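Local coordinates for arginine decarboxylase, A207R protein (Paramecium bursaria Chlorella virus 1, PDB 2NVA) that decarboxylates arginine to agmatine with the help of pyridoxal 5'-phosphate, as a two-subunit enzyme with the fold of eukaryotic ornithine decarboxylase, at residues Q15-Y20 / F364-V369; V263-V268 / G342-F347; N283-G288 / G321-G326; K297-P302 / V329-V334. All blocks are in the same frame, centred on the assembly; numbering follows the deposited sequence.

Interaction 1 (Q15-Y20 / F364-V369); sequences QTKSFY and FGEYDV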
loop_
_atom_site.group_PDB
_atom_site.type_symbol
_atom_site.label_atom_id
_atom_site.label_comp_id
_atom_site.label_asym_id
_atom_site.label_seq_id
_atom_site.Cartn_x
_atom_site.Cartn_y
_atom_site.Cartn_z
ATOM N N GLN A 15 4.139 -26.184 -2.205
ATOM C CA GLN A 15 3.952 -24.804 -1.747
ATOM C C GLN A 15 4.680 -23.842 -2.691
ATOM O O GLN A 15 5.871 -24.022 -2.972
ATOM C CB GLN A 15 4.451 -24.655 -0.298
ATOM C CG GLN A 15 4.237 -23.260 0.322
ATOM C CD GLN A 15 2.771 -22.879 0.479
ATOM O OE1 GLN A 15 2.396 -21.733 0.230
ATOM N NE2 GLN A 15 1.946 -23.823 0.891
ATOM N N THR A 16 3.975 -22.833 -3.208
ATOM C CA THR A 16 4.651 -21.833 -4.033
ATOM C C THR A 16 4.509 -20.418 -3.490
ATOM O O THR A 16 5.484 -19.679 -3.482
ATOM C CB THR A 16 4.223 -21.841 -5.529
ATOM O OG1 THR A 16 2.807 -21.647 -5.628
ATOM C CG2 THR A 16 4.570 -23.148 -6.170
ATOM N N LYS A 17 3.307 -20.046 -3.056
ATOM C CA LYS A 17 3.057 -18.716 -2.476
ATOM C C LYS A 17 3.811 -18.534 -1.165
ATOM O O LYS A 17 4.090 -19.504 -0.467
ATOM C CB LYS A 17 1.574 -18.523 -2.153
ATOM C CG LYS A 17 0.605 -18.742 -3.277
ATOM C CD LYS A 17 -0.791 -18.423 -2.743
ATOM C CE LYS A 17 -1.875 -19.093 -3.535
ATOM N NZ LYS A 17 -1.984 -18.529 -4.901
ATOM N N SER A 18 4.116 -17.282 -0.820
ATOM C CA SER A 18 4.603 -16.986 0.518
ATOM C C SER A 18 3.504 -17.357 1.514
ATOM O O SER A 18 2.335 -17.454 1.138
ATOM C CB SER A 18 4.971 -15.520 0.649
ATOM O OG SER A 18 3.826 -14.703 0.455
ATOM N N PHE A 19 3.869 -17.597 2.767
ATOM C CA PHE A 19 2.860 -18.036 3.744
ATOM C C PHE A 19 3.161 -17.562 5.158
ATOM O O PHE A 19 4.319 -17.530 5.586
ATOM C CB PHE A 19 2.632 -19.570 3.693
ATOM C CG PHE A 19 3.863 -20.411 4.017
ATOM C CD1 PHE A 19 4.086 -20.881 5.318
ATOM C CD2 PHE A 19 4.771 -20.771 3.014
ATOM C CE1 PHE A 19 5.204 -21.680 5.612
ATOM C CE2 PHE A 19 5.897 -21.547 3.297
ATOM C CZ PHE A 19 6.114 -22.015 4.598
ATOM N N TYR A 20 2.099 -17.178 5.861
ATOM C CA TYR A 20 2.176 -16.852 7.275
ATOM C C TYR A 20 2.014 -18.130 8.075
ATOM O O TYR A 20 1.187 -18.973 7.718
ATOM C CB TYR A 20 1.063 -15.879 7.662
ATOM C CG TYR A 20 1.262 -14.502 7.084
ATOM C CD1 TYR A 20 1.958 -13.518 7.800
ATOM C CD2 TYR A 20 0.766 -14.180 5.829
ATOM C CE1 TYR A 20 2.155 -12.245 7.271
ATOM C CE2 TYR A 20 0.964 -12.907 5.282
ATOM C CZ TYR A 20 1.656 -11.946 6.007
ATOM O OH TYR A 20 1.840 -10.689 5.477
ATOM N N PHE A 364 0.860 -9.564 -7.923
ATOM C CA PHE A 364 1.399 -10.363 -6.807
ATOM C C PHE A 364 0.531 -10.166 -5.561
ATOM O O PHE A 364 -0.631 -9.784 -5.687
ATOM C CB PHE A 364 2.861 -9.994 -6.541
ATOM C CG PHE A 364 3.759 -10.227 -7.711
ATOM C CD1 PHE A 364 3.977 -11.525 -8.193
ATOM C CD2 PHE A 364 4.376 -9.160 -8.355
ATOM C CE1 PHE A 364 4.813 -11.757 -9.281
ATOM C CE2 PHE A 364 5.213 -9.384 -9.465
ATOM C CZ PHE A 364 5.440 -10.670 -9.923
ATOM N N GLY A 365 1.074 -10.414 -4.368
ATOM C CA GLY A 365 0.313 -10.157 -3.142
ATOM C C GLY A 365 -0.406 -11.357 -2.555
ATOM O O GLY A 365 -0.966 -11.259 -1.469
ATOM N N GLU A 366 -0.370 -12.495 -3.238
ATOM C CA GLU A 366 -1.047 -13.691 -2.734
ATOM C C GLU A 366 -0.215 -14.351 -1.649
ATOM O O GLU A 366 1.020 -14.289 -1.664
ATOM C CB GLU A 366 -1.350 -14.675 -3.867
ATOM C CG GLU A 366 -2.321 -14.099 -4.886
ATOM C CD GLU A 366 -3.099 -15.147 -5.604
ATOM O OE1 GLU A 366 -2.517 -15.821 -6.487
ATOM O OE2 GLU A 366 -4.313 -15.307 -5.298
ATOM N N TYR A 367 -0.909 -14.967 -0.700
ATOM C CA TYR A 367 -0.241 -15.693 0.376
ATOM C C TYR A 367 -1.182 -16.729 0.953
ATOM O O TYR A 367 -2.408 -16.601 0.853
ATOM C CB TYR A 367 0.243 -14.733 1.483
ATOM C CG TYR A 367 -0.869 -13.942 2.144
ATOM C CD1 TYR A 367 -1.561 -14.449 3.234
ATOM C CD2 TYR A 367 -1.215 -12.677 1.680
ATOM C CE1 TYR A 367 -2.588 -13.739 3.842
ATOM C CE2 TYR A 367 -2.237 -11.955 2.287
ATOM C CZ TYR A 367 -2.919 -12.492 3.364
ATOM O OH TYR A 367 -3.936 -11.778 3.977
ATOM N N ASP A 368 -0.595 -17.757 1.547
ATOM C CA ASP A 368 -1.355 -18.736 2.337
ATOM C C ASP A 368 -1.176 -18.473 3.831
ATOM O O ASP A 368 -0.294 -17.716 4.240
ATOM C CB ASP A 368 -0.864 -20.152 2.013
ATOM C CG ASP A 368 -1.195 -20.581 0.586
ATOM O OD1 ASP A 368 -2.314 -20.274 0.113
ATOM O OD2 ASP A 368 -0.344 -21.232 -0.054
ATOM N N VAL A 369 -2.008 -19.119 4.651
ATOM C CA VAL A 369 -1.877 -19.013 6.097
ATOM C C VAL A 369 -1.974 -20.409 6.697
ATOM O O VAL A 369 -2.926 -21.135 6.415
ATOM C CB VAL A 369 -2.972 -18.096 6.721
ATOM C CG1 VAL A 369 -2.732 -17.934 8.214
ATOM C CG2 VAL A 369 -2.981 -16.708 6.054
HETATM O O HOH W 1 1.193 -22.121 -2.845
HETATM O O HOH W 2 3.558 -15.048 -2.582
#
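Tyr-20 turns the edge of its ring to the face of Tyr-367 in a T-shaped (edge-to-face) stack. The planes stand 79° apart and the centroids 5.1 Å. Over that face CE2 of Tyr-20 sits off-centre, toward the rim. Val-369 CG2 lies in plane at the edge of the Tyr-367 ring. The contact joins two parallel strands of the mixed beta sheet: strand 18-22 and the C-terminal strand 367-371. Phe-19 pairs with Asp-368 and Tyr-20 with Val-369. Asp-368 is gripped through both its backbone N and its backbone O. Its N donates to Ser-18 O at 3.0 Å, and its O accepts from Tyr-20 N at 2.9 Å. The ring of Phe-19 leads away from strand 367-371, toward helix 2-11, and its edge meets Lys-17 O in plane. On the Asp-368 side of the sheet the chain of Lys-17 crosses the carboxylate at about a right angle, its CD 3.7 Å from Asp-368 OD1. Lys-17 is bent at its end, with NZ turned back at chi4 -68°. NZ forms a salt bridge with Glu-366 OE1 at 3.2 Å; the hydrogen bond within it is weak. Ser-18 OG is hydrogen-bonded to Glu-284. A water joins the two backbones: it accepts from Ser-18 N and donates to Glu-366 O at 2.8 Å.

Interaction 2 (V263-V268 / G342-F347); sequences VLATQV and GDWVYF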
loop_
_atom_site.group_PDB
_atom_site.type_symbol
_atom_site.label_atom_id
_atom_site.label_comp_id
_atom_site.label_asym_id
_atom_site.label_seq_id
_atom_site.Cartn_x
_atom_site.Cartn_y
_atom_site.Cartn_z
ATOM N N VAL A 263 4.891 -15.598 11.745
ATOM C CA VAL A 263 6.124 -15.389 10.973
ATOM C C VAL A 263 5.712 -15.414 9.506
ATOM O O VAL A 263 4.670 -15.971 9.177
ATOM C CB VAL A 263 7.224 -16.453 11.274
ATOM C CG1 VAL A 263 7.589 -16.450 12.781
ATOM C CG2 VAL A 263 6.790 -17.858 10.830
ATOM N N LEU A 264 6.506 -14.808 8.630
ATOM C CA LEU A 264 6.197 -14.818 7.193
ATOM C C LEU A 264 7.317 -15.520 6.433
ATOM O O LEU A 264 8.437 -15.059 6.438
ATOM C CB LEU A 264 5.990 -13.399 6.661
ATOM C CG LEU A 264 5.681 -13.242 5.162
ATOM C CD1 LEU A 264 4.532 -14.133 4.684
ATOM C CD2 LEU A 264 5.375 -11.761 4.863
ATOM N N ALA A 265 6.982 -16.638 5.798
ATOM C CA ALA A 265 7.939 -17.425 5.014
ATOM C C ALA A 265 7.851 -17.033 3.541
ATOM O O ALA A 265 6.756 -16.891 2.998
ATOM C CB ALA A 265 7.660 -18.909 5.176
ATOM N N THR A 266 9.011 -16.830 2.928
ATOM C CA THR A 266 9.086 -16.392 1.543
ATOM C C THR A 266 10.284 -17.051 0.856
ATOM O O THR A 266 11.285 -17.384 1.507
ATOM C CB THR A 266 9.124 -14.840 1.420
ATOM O OG1 THR A 266 9.166 -14.450 0.045
ATOM C CG2 THR A 266 10.322 -14.226 2.147
ATOM N N GLN A 267 10.167 -17.222 -0.459
ATOM C CA GLN A 267 11.162 -17.978 -1.218
ATOM C C GLN A 267 11.999 -17.069 -2.120
ATOM O O GLN A 267 11.481 -16.100 -2.677
ATOM C CB GLN A 267 10.456 -19.040 -2.082
ATOM C CG GLN A 267 11.388 -20.094 -2.660
ATOM C CD GLN A 267 10.675 -21.037 -3.623
ATOM O OE1 GLN A 267 9.916 -20.603 -4.478
ATOM N NE2 GLN A 267 10.927 -22.336 -3.485
ATOM N N VAL A 268 13.285 -17.401 -2.253
ATOM C CA VAL A 268 14.159 -16.770 -3.233
ATOM C C VAL A 268 13.745 -17.252 -4.627
ATOM O O VAL A 268 13.818 -18.444 -4.927
ATOM C CB VAL A 268 15.646 -17.129 -3.008
ATOM C CG1 VAL A 268 16.527 -16.449 -4.058
ATOM C CG2 VAL A 268 16.079 -16.747 -1.586
ATOM N N GLY A 342 15.101 -20.917 -4.863
ATOM C CA GLY A 342 14.431 -22.064 -4.229
ATOM C C GLY A 342 14.565 -22.150 -2.711
ATOM O O GLY A 342 13.755 -22.819 -2.067
ATOM N N ASP A 343 15.568 -21.475 -2.140
ATOM C CA ASP A 343 15.717 -21.380 -0.673
ATOM C C ASP A 343 14.512 -20.676 -0.072
ATOM O O ASP A 343 14.019 -19.690 -0.631
ATOM C CB ASP A 343 16.949 -20.553 -0.285
ATOM C CG ASP A 343 18.215 -21.392 -0.152
ATOM O OD1 ASP A 343 18.117 -22.536 0.352
ATOM O OD2 ASP A 343 19.307 -20.897 -0.502
ATOM N N TRP A 344 14.057 -21.165 1.075
ATOM C CA TRP A 344 13.027 -20.461 1.820
ATOM C C TRP A 344 13.662 -19.790 3.017
ATOM O O TRP A 344 14.623 -20.314 3.620
ATOM C CB TRP A 344 11.944 -21.444 2.297
ATOM C CG TRP A 344 11.014 -21.923 1.211
ATOM C CD1 TRP A 344 11.185 -23.008 0.386
ATOM C CD2 TRP A 344 9.755 -21.351 0.864
ATOM N NE1 TRP A 344 10.108 -23.136 -0.465
ATOM C CE2 TRP A 344 9.220 -22.121 -0.198
ATOM C CE3 TRP A 344 9.030 -20.245 1.335
ATOM C CZ2 TRP A 344 7.979 -21.822 -0.786
ATOM C CZ3 TRP A 344 7.801 -19.955 0.749
ATOM C CH2 TRP A 344 7.292 -20.735 -0.301
ATOM N N VAL A 345 13.121 -18.636 3.373
ATOM C CA VAL A 345 13.493 -17.967 4.613
ATOM C C VAL A 345 12.210 -17.600 5.340
ATOM O O VAL A 345 11.137 -17.625 4.736
ATOM C CB VAL A 345 14.352 -16.685 4.367
ATOM C CG1 VAL A 345 15.602 -17.021 3.529
ATOM C CG2 VAL A 345 13.538 -15.591 3.666
ATOM N N TYR A 346 12.309 -17.258 6.622
ATOM C CA TYR A 346 11.169 -16.623 7.258
ATOM C C TYR A 346 11.575 -15.398 8.059
ATOM O O TYR A 346 12.698 -15.294 8.537
ATOM C CB TYR A 346 10.355 -17.620 8.097
ATOM C CG TYR A 346 10.997 -18.027 9.401
ATOM C CD1 TYR A 346 10.781 -17.288 10.575
ATOM C CD2 TYR A 346 11.799 -19.164 9.474
ATOM C CE1 TYR A 346 11.369 -17.654 11.771
ATOM C CE2 TYR A 346 12.380 -19.544 10.683
ATOM C CZ TYR A 346 12.169 -18.779 11.815
ATOM O OH TYR A 346 12.753 -19.158 13.004
ATOM N N PHE A 347 10.626 -14.475 8.196
ATOM C CA PHE A 347 10.814 -13.268 8.981
ATOM C C PHE A 347 10.031 -13.398 10.278
ATOM O O PHE A 347 8.795 -13.542 10.251
ATOM C CB PHE A 347 10.339 -12.048 8.187
ATOM C CG PHE A 347 11.226 -11.716 7.021
ATOM C CD1 PHE A 347 12.245 -10.779 7.158
ATOM C CD2 PHE A 347 11.063 -12.367 5.792
ATOM C CE1 PHE A 347 13.080 -10.467 6.084
ATOM C CE2 PHE A 347 11.895 -12.063 4.705
ATOM C CZ PHE A 347 12.916 -11.109 4.862
#
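Gln-267 and Trp-344 face each other as a non-hydrogen-bonded pair in an antiparallel part of the mixed sheet, where strand 262-274 runs beside strand 344-347. With Thr-266 they have the most surface buried here. The CB of Gln-267 sits over the centre of the six-membered ring of Trp-344, a CH-pi contact of 3.6 Å to the centroid and only 5° off the ring normal. CG of Gln-267 is anti to the backbone N (chi1 -166°), and the extended chain runs on past the indole. There NE2 donates to Gly-342 O at 3.2 Å from above the carbonyl plane. The amide and ring planes are 35° apart. At the edge of the indole, in its plane, lies Ala-265 O. Thr-266 points to the other side of the sheet. Its CG2 touches Val-345 CG2 at 3.8 Å and the edge of the Phe-347 ring, at CE2, at 3.7 Å. Its OG1 is hydrogen-bonded to Asn-283. The backbones of Thr-266 and Val-345 exchange two hydrogen bonds of 2.9 Å. Just before strand 344-347, Gly-342 N donates to Val-268 O at 2.8 Å. Phe-19 of strand 18-22 and Leu-9 of helix 2-11 pack on Trp-344. The chemistry is thus divided: backbone bonds fix the register, carbon groups make the main side-chain contacts, and the polar ends of Thr-266 and Gln-267 have hydrogen-bond partners.

Interaction 3 (N283-G288 / G321-G326); sequences NESTYG and GCTCDG. With PL2 ((4-{[(4-{[amino(imino)methyl]amino}butyl)amino]methyl}-5-hydroxy-6-methylpyridin-3-yl)methyl dihydrogen phosphate), chain J.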
loop_
_atom_site.group_PDB
_atom_site.type_symbol
_atom_site.label_atom_id
_atom_site.label_comp_id
_atom_site.label_asym_id
_atom_site.label_seq_id
_atom_site.Cartn_x
_atom_site.Cartn_y
_atom_site.Cartn_z
ATOM N N ASN A 283 9.345 -13.878 -3.414
ATOM C CA ASN A 283 7.931 -13.866 -3.815
ATOM C C ASN A 283 7.052 -13.089 -2.820
ATOM O O ASN A 283 5.888 -13.437 -2.569
ATOM C CB ASN A 283 7.398 -15.282 -4.105
ATOM C CG ASN A 283 7.442 -16.208 -2.885
ATOM O OD1 ASN A 283 7.992 -15.871 -1.829
ATOM N ND2 ASN A 283 6.833 -17.379 -3.025
ATOM N N GLU A 284 7.644 -12.047 -2.252
ATOM C CA GLU A 284 6.978 -11.082 -1.376
ATOM C C GLU A 284 7.440 -9.681 -1.754
ATOM O O GLU A 284 8.347 -9.524 -2.586
ATOM C CB GLU A 284 7.327 -11.361 0.079
ATOM C CG GLU A 284 6.263 -12.146 0.821
ATOM C CD GLU A 284 4.929 -11.407 0.951
ATOM O OE1 GLU A 284 3.915 -12.089 1.175
ATOM O OE2 GLU A 284 4.891 -10.160 0.815
ATOM N N SER A 285 6.818 -8.663 -1.170
ATOM C CA SER A 285 7.174 -7.287 -1.518
ATOM C C SER A 285 6.682 -6.280 -0.484
ATOM O O SER A 285 5.877 -6.624 0.387
ATOM C CB SER A 285 6.647 -6.926 -2.920
ATOM O OG SER A 285 5.292 -6.490 -2.870
ATOM N N THR A 286 7.181 -5.044 -0.594
ATOM C CA THR A 286 6.696 -3.936 0.237
ATOM C C THR A 286 5.231 -3.587 -0.082
ATOM O O THR A 286 4.558 -2.948 0.718
ATOM C CB THR A 286 7.552 -2.670 0.076
ATOM O OG1 THR A 286 7.561 -2.264 -1.296
ATOM C CG2 THR A 286 8.970 -2.931 0.539
ATOM N N TYR A 287 4.762 -4.033 -1.248
ATOM C CA TYR A 287 3.347 -3.917 -1.634
ATOM C C TYR A 287 2.529 -5.141 -1.218
ATOM O O TYR A 287 1.297 -5.184 -1.392
ATOM C CB TYR A 287 3.245 -3.711 -3.144
ATOM C CG TYR A 287 3.811 -2.390 -3.613
ATOM C CD1 TYR A 287 3.106 -1.210 -3.419
ATOM C CD2 TYR A 287 5.066 -2.320 -4.221
ATOM C CE1 TYR A 287 3.618 0.014 -3.859
ATOM C CE2 TYR A 287 5.589 -1.097 -4.663
ATOM C CZ TYR A 287 4.852 0.060 -4.483
ATOM O OH TYR A 287 5.359 1.270 -4.919
ATOM N N GLY A 288 3.215 -6.141 -0.683
ATOM C CA GLY A 288 2.548 -7.330 -0.152
ATOM C C GLY A 288 2.574 -7.262 1.357
ATOM O O GLY A 288 1.877 -6.439 1.955
ATOM N N GLY A 321 11.943 -6.935 -3.247
ATOM C CA GLY A 321 10.579 -7.417 -3.426
ATOM C C GLY A 321 10.337 -7.776 -4.895
ATOM O O GLY A 321 11.100 -7.361 -5.772
ATOM N N CYS A 322 9.254 -8.496 -5.163
ATOM C CA CYS A 322 9.006 -9.031 -6.508
ATOM C C CYS A 322 8.452 -8.024 -7.515
ATOM O O CYS A 322 8.376 -8.343 -8.703
ATOM C CB CYS A 322 8.096 -10.269 -6.452
ATOM S SG CYS A 322 6.562 -9.999 -5.569
ATOM N N THR A 323 8.049 -6.827 -7.072
ATOM C CA THR A 323 7.404 -5.879 -8.007
ATOM C C THR A 323 8.398 -5.125 -8.894
ATOM O O THR A 323 9.617 -5.149 -8.658
ATOM C CB THR A 323 6.482 -4.829 -7.298
ATOM O OG1 THR A 323 7.284 -3.851 -6.622
ATOM C CG2 THR A 323 5.512 -5.508 -6.299
ATOM N N CYS A 324 7.837 -4.462 -9.908
ATOM C CA CYS A 324 8.524 -3.585 -10.871
ATOM C C CYS A 324 9.249 -2.376 -10.266
ATOM O O CYS A 324 10.139 -1.787 -10.895
ATOM C CB CYS A 324 7.479 -3.044 -11.870
ATOM S SG CYS A 324 6.042 -2.177 -11.025
ATOM N N ASP A 325 8.849 -1.997 -9.062
ATOM C CA ASP A 325 9.186 -0.690 -8.489
ATOM C C ASP A 325 10.517 -0.685 -7.747
ATOM O O ASP A 325 10.811 -1.612 -6.991
ATOM C CB ASP A 325 8.048 -0.295 -7.537
ATOM C CG ASP A 325 8.065 1.146 -7.156
ATOM O OD1 ASP A 325 9.145 1.766 -6.982
ATOM O OD2 ASP A 325 6.952 1.712 -6.993
ATOM N N GLY A 326 11.310 0.371 -7.940
ATOM C CA GLY A 326 12.599 0.500 -7.254
ATOM C C GLY A 326 12.494 0.786 -5.760
ATOM O O GLY A 326 13.462 0.598 -5.015
HETATM N N1 PL2 J . 7.384 -1.483 -18.195
HETATM C C2 PL2 J . 8.020 -1.892 -17.086
HETATM C C2A PL2 J . 8.968 -3.101 -17.187
HETATM C C3 PL2 J . 7.837 -1.202 -15.884
HETATM O O3 PL2 J . 8.513 -1.618 -14.774
HETATM C C4 PL2 J . 6.964 -0.085 -15.830
HETATM C C4A PL2 J . 6.683 0.741 -14.553
HETATM C C5 PL2 J . 6.320 0.278 -17.038
HETATM C C6 PL2 J . 6.556 -0.441 -18.202
HETATM P P PL2 J . 4.927 3.955 -16.880
HETATM N N PL2 J . 7.758 0.660 -13.564
HETATM C CA PL2 J . 7.176 0.466 -12.210
HETATM C CG PL2 J . 6.121 1.768 -10.303
HETATM O OP2 PL2 J . 5.531 5.214 -16.143
HETATM O OP3 PL2 J . 3.473 3.715 -16.222
HETATM O OP1 PL2 J . 4.778 4.178 -18.336
HETATM O OP4 PL2 J . 5.836 2.666 -16.509
HETATM C C5M PL2 J . 5.370 1.487 -17.073
HETATM C CB PL2 J . 6.176 1.587 -11.836
HETATM C CD PL2 J . 5.241 2.969 -9.917
HETATM N NE PL2 J . 4.909 2.825 -8.487
HETATM C CZ PL2 J . 3.955 3.522 -7.875
HETATM N NH2 PL2 J . 3.711 3.307 -6.571
HETATM N NH1 PL2 J . 3.238 4.427 -8.535
#
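Tyr-287 and Asp-325 meet in a buried loop-to-loop contact that carries part of the active site at the subunit interface. One loop follows strand 277-282 of the mixed sheet, and the other follows strand 314-320. The bound group is the reduced cofactor–agmatine adduct. The second subunit holds its cofactor end, through residues that include His-176, Gly-216 and Tyr-353. The two loops here supply residues for the agmatine tail. Tyr-287 OH donates to Asp-325 OD2 at 2.7 Å, from above the carboxylate plane. The same OD2 accepts from NE of the guanidinium at 2.8 Å, so two bonds grip one oxygen. The adduct's NH2 in turn donates to Tyr-287 OH at 3.1 Å. Asp-325 CG is anti to the backbone N (chi1 -165°), which carries the carboxylate toward Tyr-287 and the guanidinium. The two side chains cross at about a right angle, with the ring and carboxylate planes 34° apart. Farther from the ligand, Cys-322 N donates to Glu-284 O at 2.9 Å, and Gly-321 CA lies against the same oxygen. Ser-285 opens a type I beta turn that ends at Gly-288 and presents Tyr-287. Lys-148 NZ of the second subunit hydrogen-bonds to the carbonyl oxygens of Gly-321, Thr-323 and Asp-325. Thr-323 OG1 is hydrogen-bonded to Asp-328 and also meets the edge of the Tyr-287 ring, 3.6 Å from CD2.

Interaction 4 (K297-P302 / V329-V334); sequences KSVPTP and VINHNV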
loop_
_atom_site.group_PDB
_atom_site.type_symbol
_atom_site.label_atom_id
_atom_site.label_comp_id
_atom_site.label_asym_id
_atom_site.label_seq_id
_atom_site.Cartn_x
_atom_site.Cartn_y
_atom_site.Cartn_z
ATOM N N LYS A 297 9.806 2.105 8.874
ATOM C CA LYS A 297 11.265 2.046 8.701
ATOM C C LYS A 297 11.856 0.714 9.163
ATOM O O LYS A 297 12.961 0.676 9.701
ATOM C CB LYS A 297 11.977 3.210 9.420
ATOM C CG LYS A 297 11.491 4.602 9.008
ATOM C CD LYS A 297 11.787 4.887 7.528
ATOM C CE LYS A 297 11.510 6.365 7.252
ATOM N NZ LYS A 297 11.885 6.727 5.839
ATOM N N SER A 298 11.100 -0.369 8.984
ATOM C CA SER A 298 11.569 -1.690 9.360
ATOM C C SER A 298 12.771 -2.110 8.516
ATOM O O SER A 298 12.800 -1.899 7.313
ATOM C CB SER A 298 10.437 -2.709 9.187
ATOM O OG SER A 298 10.911 -4.030 9.393
ATOM N N VAL A 299 13.768 -2.701 9.167
ATOM C CA VAL A 299 14.925 -3.271 8.477
ATOM C C VAL A 299 15.041 -4.720 8.971
ATOM O O VAL A 299 15.812 -5.020 9.906
ATOM C CB VAL A 299 16.214 -2.463 8.777
ATOM C CG1 VAL A 299 17.403 -3.041 8.004
ATOM C CG2 VAL A 299 16.013 -0.983 8.402
ATOM N N PRO A 300 14.241 -5.614 8.378
ATOM C CA PRO A 300 14.126 -6.960 8.931
ATOM C C PRO A 300 15.189 -7.921 8.399
ATOM O O PRO A 300 15.558 -7.840 7.231
ATOM C CB PRO A 300 12.738 -7.394 8.481
ATOM C CG PRO A 300 12.506 -6.669 7.163
ATOM C CD PRO A 300 13.378 -5.416 7.192
ATOM N N THR A 301 15.677 -8.803 9.267
ATOM C CA THR A 301 16.622 -9.853 8.872
ATOM C C THR A 301 15.898 -11.215 8.859
ATOM O O THR A 301 15.249 -11.584 9.856
ATOM C CB THR A 301 17.831 -9.913 9.842
ATOM O OG1 THR A 301 18.494 -8.638 9.874
ATOM C CG2 THR A 301 18.838 -10.997 9.433
ATOM N N PRO A 302 16.001 -11.959 7.744
ATOM C CA PRO A 302 15.364 -13.271 7.671
ATOM C C PRO A 302 16.167 -14.368 8.372
ATOM O O PRO A 302 17.383 -14.228 8.585
ATOM C CB PRO A 302 15.324 -13.545 6.178
ATOM C CG PRO A 302 16.558 -12.877 5.654
ATOM C CD PRO A 302 16.680 -11.612 6.477
ATOM N N VAL A 329 12.135 -2.586 -1.852
ATOM C CA VAL A 329 13.335 -3.235 -1.382
ATOM C C VAL A 329 13.042 -3.638 0.061
ATOM O O VAL A 329 12.746 -2.782 0.903
ATOM C CB VAL A 329 14.555 -2.267 -1.421
ATOM C CG1 VAL A 329 15.844 -2.998 -1.062
ATOM C CG2 VAL A 329 14.671 -1.602 -2.793
ATOM N N ILE A 330 13.126 -4.934 0.335
ATOM C CA ILE A 330 12.833 -5.468 1.677
ATOM C C ILE A 330 13.944 -5.109 2.661
ATOM O O ILE A 330 13.679 -4.679 3.790
ATOM C CB ILE A 330 12.589 -7.018 1.658
ATOM C CG1 ILE A 330 11.403 -7.404 0.729
ATOM C CG2 ILE A 330 12.411 -7.574 3.078
ATOM C CD1 ILE A 330 10.268 -6.395 0.806
ATOM N N ASN A 331 15.188 -5.277 2.229
ATOM C CA ASN A 331 16.359 -4.922 3.041
ATOM C C ASN A 331 17.521 -4.517 2.132
ATOM O O ASN A 331 17.985 -5.327 1.327
ATOM C CB ASN A 331 16.749 -6.090 3.961
ATOM C CG ASN A 331 17.742 -5.681 5.048
ATOM O OD1 ASN A 331 18.642 -4.865 4.823
ATOM N ND2 ASN A 331 17.598 -6.270 6.226
ATOM N N HIS A 332 17.964 -3.257 2.230
ATOM C CA HIS A 332 18.994 -2.734 1.319
ATOM C C HIS A 332 20.361 -3.379 1.486
ATOM O O HIS A 332 21.122 -3.497 0.518
ATOM C CB HIS A 332 19.144 -1.206 1.459
ATOM C CG HIS A 332 18.089 -0.437 0.735
ATOM N ND1 HIS A 332 16.833 -0.242 1.260
ATOM C CD2 HIS A 332 18.089 0.168 -0.479
ATOM C CE1 HIS A 332 16.104 0.459 0.409
ATOM N NE2 HIS A 332 16.840 0.715 -0.656
ATOM N N ASN A 333 20.673 -3.777 2.719
ATOM C CA ASN A 333 21.975 -4.356 3.037
ATOM C C ASN A 333 21.908 -5.242 4.242
ATOM O O ASN A 333 21.629 -4.761 5.339
ATOM C CB ASN A 333 22.980 -3.249 3.380
ATOM C CG ASN A 333 23.398 -2.458 2.184
ATOM O OD1 ASN A 333 24.174 -2.946 1.347
ATOM N ND2 ASN A 333 22.914 -1.223 2.096
ATOM N N VAL A 334 22.205 -6.525 4.065
ATOM C CA VAL A 334 22.264 -7.433 5.208
ATOM C C VAL A 334 23.281 -8.547 4.931
ATOM O O VAL A 334 23.350 -9.068 3.821
ATOM C CB VAL A 334 20.846 -8.003 5.558
ATOM C CG1 VAL A 334 20.235 -8.747 4.353
ATOM C CG2 VAL A 334 20.894 -8.901 6.829
HETATM O O HOH W 3 14.630 -2.352 5.132
#
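Asn-331, at a classic beta bulge on strand 331-337, reaches over to the loop 297-302 that leads from helix 292-295 to strand 303-304. Ile-330 and Asn-331 form the bulge opposite Leu-319 of strand 314-320. Both branches of the Asn-331 amide are used. Its ND2 donates to Pro-300 O at 2.8 Å with an N-H...O angle of 159°. The acceptor lies in the amide plane, but the donor stands 53° out of the carbonyl plane. Its OD1 accepts from Asn-333 N at 3.1 Å, which makes an Asx turn. These two bonds fix how the amide is rotated. Val-299 CG1 touches the same amide, 3.7 Å from ND2. Pro-300 crosses Ile-330 at about a right angle, its CG 4.2 Å from CG2 of Ile-330, and also packs on Trp-350 and Phe-347. Farther along, Val-334 CG2 rests against Thr-301. A water bridges the two segments, donating to Ser-298 O and, at 2.8 Å, to Ile-330 O.

How the interactions relate
Interactions 1 and 2 join in the mixed sheet through the neighbouring strands 18-22 and 262-274; their centres are about 10 Å apart. Interaction 3 lies at loops that leave strands 277-282 and 314-320. Asn-283 and Glu-284 tie it to interactions 2 and 1. Interaction 4 packs on interaction 2 through Phe-347 and on interaction 3 through Ile-330. Along the chain, interactions 2, 3 and 4 are nested inside the loop closed by interaction 1, while 3 and 4 alternate. The sheet thus joins its first strand, 18-22, and the C-terminal strand 367-371 to the loops that reach the second subunit's cofactor.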